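Local coordinates for HD domain-containing protein (Aquifex aeolicus, PDB 2HEK) that binds zinc and GDP at well-separated sites and may act as a dGTPase, at residues Asp248-Asn251 with Phe252-Leu255. Numbering follows the deposited sequence.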
ATOM      1  N   ASP A 248      -3.124  14.705 -45.459  1.00 58.06           N
ATOM      2  CA  ASP A 248      -4.316  15.010 -44.656  1.00 57.89           C
ATOM      3  C   ASP A 248      -4.146  14.430 -43.225  1.00 55.86           C
ATOM      4  O   ASP A 248      -4.007  13.212 -43.058  1.00 51.34           O
ATOM      5  CB  ASP A 248      -5.572  14.432 -45.309  1.00 60.09           C
ATOM      6  CG  ASP A 248      -6.858  14.908 -44.645  1.00 64.16           C
ATOM      7  OD1 ASP A 248      -6.805  15.808 -43.775  1.00 66.60           O
ATOM      8  OD2 ASP A 248      -7.942  14.388 -44.997  1.00 65.87           O
ATOM      9  N   ILE A 249      -4.150  15.312 -42.221  1.00 54.53           N
ATOM     10  CA  ILE A 249      -3.904  14.936 -40.807  1.00 52.71           C
ATOM     11  C   ILE A 249      -4.976  13.995 -40.246  1.00 54.10           C
ATOM     12  O   ILE A 249      -4.719  13.253 -39.289  1.00 53.51           O
ATOM     13  CB  ILE A 249      -3.712  16.190 -39.883  1.00 50.82           C
ATOM     14  CG1 ILE A 249      -3.111  15.818 -38.515  1.00 48.53           C
ATOM     15  CG2 ILE A 249      -5.015  16.974 -39.717  1.00 51.67           C
ATOM     16  CD1 ILE A 249      -1.680  15.418 -38.566  1.00 46.69           C
ATOM     17  N   ASN A 250      -6.166  14.026 -40.847  1.00 53.99           N
ATOM     18  CA  ASN A 250      -7.254  13.142 -40.458  1.00 55.28           C
ATOM     19  C   ASN A 250      -6.950  11.671 -40.705  1.00 55.25           C
ATOM     20  O   ASN A 250      -7.516  10.804 -40.035  1.00 55.37           O
ATOM     21  CB  ASN A 250      -8.556  13.537 -41.147  1.00 55.89           C
ATOM     22  CG  ASN A 250      -9.078  14.867 -40.672  1.00 58.69           C
ATOM     23  OD1 ASN A 250      -8.902  15.252 -39.506  1.00 58.59           O
ATOM     24  ND2 ASN A 250      -9.723  15.598 -41.579  1.00 61.79           N
ATOM     25  N   ASN A 251      -6.057  11.389 -41.650  1.00 54.65           N
ATOM     26  CA  ASN A 251      -5.634  10.011 -41.902  1.00 56.85           C
ATOM     27  C   ASN A 251      -4.691   9.512 -40.814  1.00 54.87           C
ATOM     28  O   ASN A 251      -4.547   8.307 -40.612  1.00 55.18           O
ATOM     29  CB  ASN A 251      -4.975   9.868 -43.274  1.00 60.77           C
ATOM     30  CG  ASN A 251      -5.984   9.864 -44.412  1.00 65.06           C
ATOM     31  OD1 ASN A 251      -7.090   9.340 -44.278  1.00 66.19           O
ATOM     32  ND2 ASN A 251      -5.605  10.457 -45.538  1.00 66.17           N
ATOM     33  N   PHE A 252      -4.012  10.438 -40.142  1.00 52.26           N
ATOM     34  CA  PHE A 252      -3.273  10.065 -38.946  1.00 47.45           C
ATOM     35  C   PHE A 252      -4.263   9.901 -37.792  1.00 45.10           C
ATOM     36  O   PHE A 252      -4.256   8.876 -37.144  1.00 45.32           O
ATOM     37  CB  PHE A 252      -2.187  11.079 -38.594  1.00 46.63           C
ATOM     38  CG  PHE A 252      -1.629  10.880 -37.222  1.00 45.08           C
ATOM     39  CD1 PHE A 252      -0.685   9.889 -36.984  1.00 45.59           C
ATOM     40  CD2 PHE A 252      -2.094  11.637 -36.161  1.00 45.26           C
ATOM     41  CE1 PHE A 252      -0.191   9.670 -35.703  1.00 45.04           C
ATOM     42  CE2 PHE A 252      -1.611  11.421 -34.872  1.00 45.34           C
ATOM     43  CZ  PHE A 252      -0.659  10.440 -34.648  1.00 45.15           C
ATOM     44  N   LEU A 253      -5.136  10.892 -37.584  1.00 42.96           N
ATOM     45  CA  LEU A 253      -6.079  10.887 -36.479  1.00 44.66           C
ATOM     46  C   LEU A 253      -6.997   9.666 -36.452  1.00 46.51           C
ATOM     47  O   LEU A 253      -7.413   9.237 -35.375  1.00 46.52           O
ATOM     48  CB  LEU A 253      -6.874  12.197 -36.385  1.00 42.01           C
ATOM     49  CG  LEU A 253      -6.072  13.467 -35.991  1.00 45.06           C
ATOM     50  CD1 LEU A 253      -6.966  14.692 -36.085  1.00 46.70           C
ATOM     51  CD2 LEU A 253      -5.446  13.404 -34.590  1.00 43.59           C
ATOM     52  N   ARG A 254      -7.282   9.077 -37.610  1.00 45.81           N
ATOM     53  CA  ARG A 254      -8.127   7.884 -37.628  1.00 51.52           C
ATOM     54  C   ARG A 254      -7.389   6.603 -37.248  1.00 44.93           C
ATOM     55  O   ARG A 254      -8.009   5.563 -37.071  1.00 43.35           O
ATOM     56  CB  ARG A 254      -8.868   7.746 -38.970  1.00 53.82           C
ATOM     57  CG  ARG A 254      -9.997   8.778 -39.081  1.00 59.82           C
ATOM     58  CD  ARG A 254     -10.932   8.566 -40.279  1.00 62.97           C
ATOM     59  NE  ARG A 254     -10.446   9.160 -41.538  1.00 71.95           N
ATOM     60  CZ  ARG A 254      -9.783   8.494 -42.485  1.00 73.71           C
ATOM     61  NH1 ARG A 254      -9.477   7.202 -42.336  1.00 76.60           N
ATOM     62  NH2 ARG A 254      -9.407   9.132 -43.585  1.00 77.75           N
ATOM     63  N   LEU A 255      -6.071   6.671 -37.116  1.00 42.45           N
ATOM     64  CA  LEU A 255      -5.301   5.532 -36.664  1.00 45.31           C
ATOM     65  C   LEU A 255      -5.434   5.384 -35.146  1.00 46.18           C
ATOM     66  O   LEU A 255      -4.846   6.165 -34.387  1.00 46.90           O
ATOM     67  CB  LEU A 255      -3.826   5.714 -37.010  1.00 48.80           C
ATOM     68  CG  LEU A 255      -3.383   5.614 -38.464  1.00 52.08           C
ATOM     69  CD1 LEU A 255      -1.932   6.042 -38.543  1.00 53.28           C
ATOM     70  CD2 LEU A 255      -3.554   4.183 -39.001  1.00 52.82           C
TER
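I249 and L253 are joined across one short helical turn by the nearly straight bond from L253 N to I249 O, 2.9 Å long. The next rung runs from R254 N to N250 O at 3.0 Å. F252 N also reaches I249 O, but weakly. D248 suits the start of this turn because a short carboxylate can fold back on the chain: its OD1 accepts a weak capping bond from N250 N. Independently of the side chain, the backbone O of D248 takes N251 N.

I249, F252 and L253 supply the buried side. F252 has CG anti to its backbone N (chi1 167°), which carries the ring away from the turn to stack on F108, while I249 CD1 lies 4.4 Å from F252 CB. I249, F252 and L253 all touch helix 108-115, and L253 also meets F26 and P27. Buried hydrocarbon side chains suit packing on V112, F108, F26 and P27, with the aliphatic parts of polar neighbours such as R30 and R111 probably at the edges.

The N251 and R254 side chains extend alongside each other, amide and guanidinium turned 88° apart. The arginine chain passes close to the N250 carbonyl, with R254 CG 3.3 Å from N250 O, then bends at chi3 (-85°) to bring its head back beside the amide. N251 OD1 to R254 NH2 measures 2.4 Å, too short for the detail to be trusted. N251 ND2 is held by D245 O, which helps fix the amide.

The turn is thus amphipathic: its hydrocarbon face joins the HD-associated region to helices 26-29 and 108-115, while asparagine, aspartate and the long arginine suit the more exposed face, where polar ends can meet water.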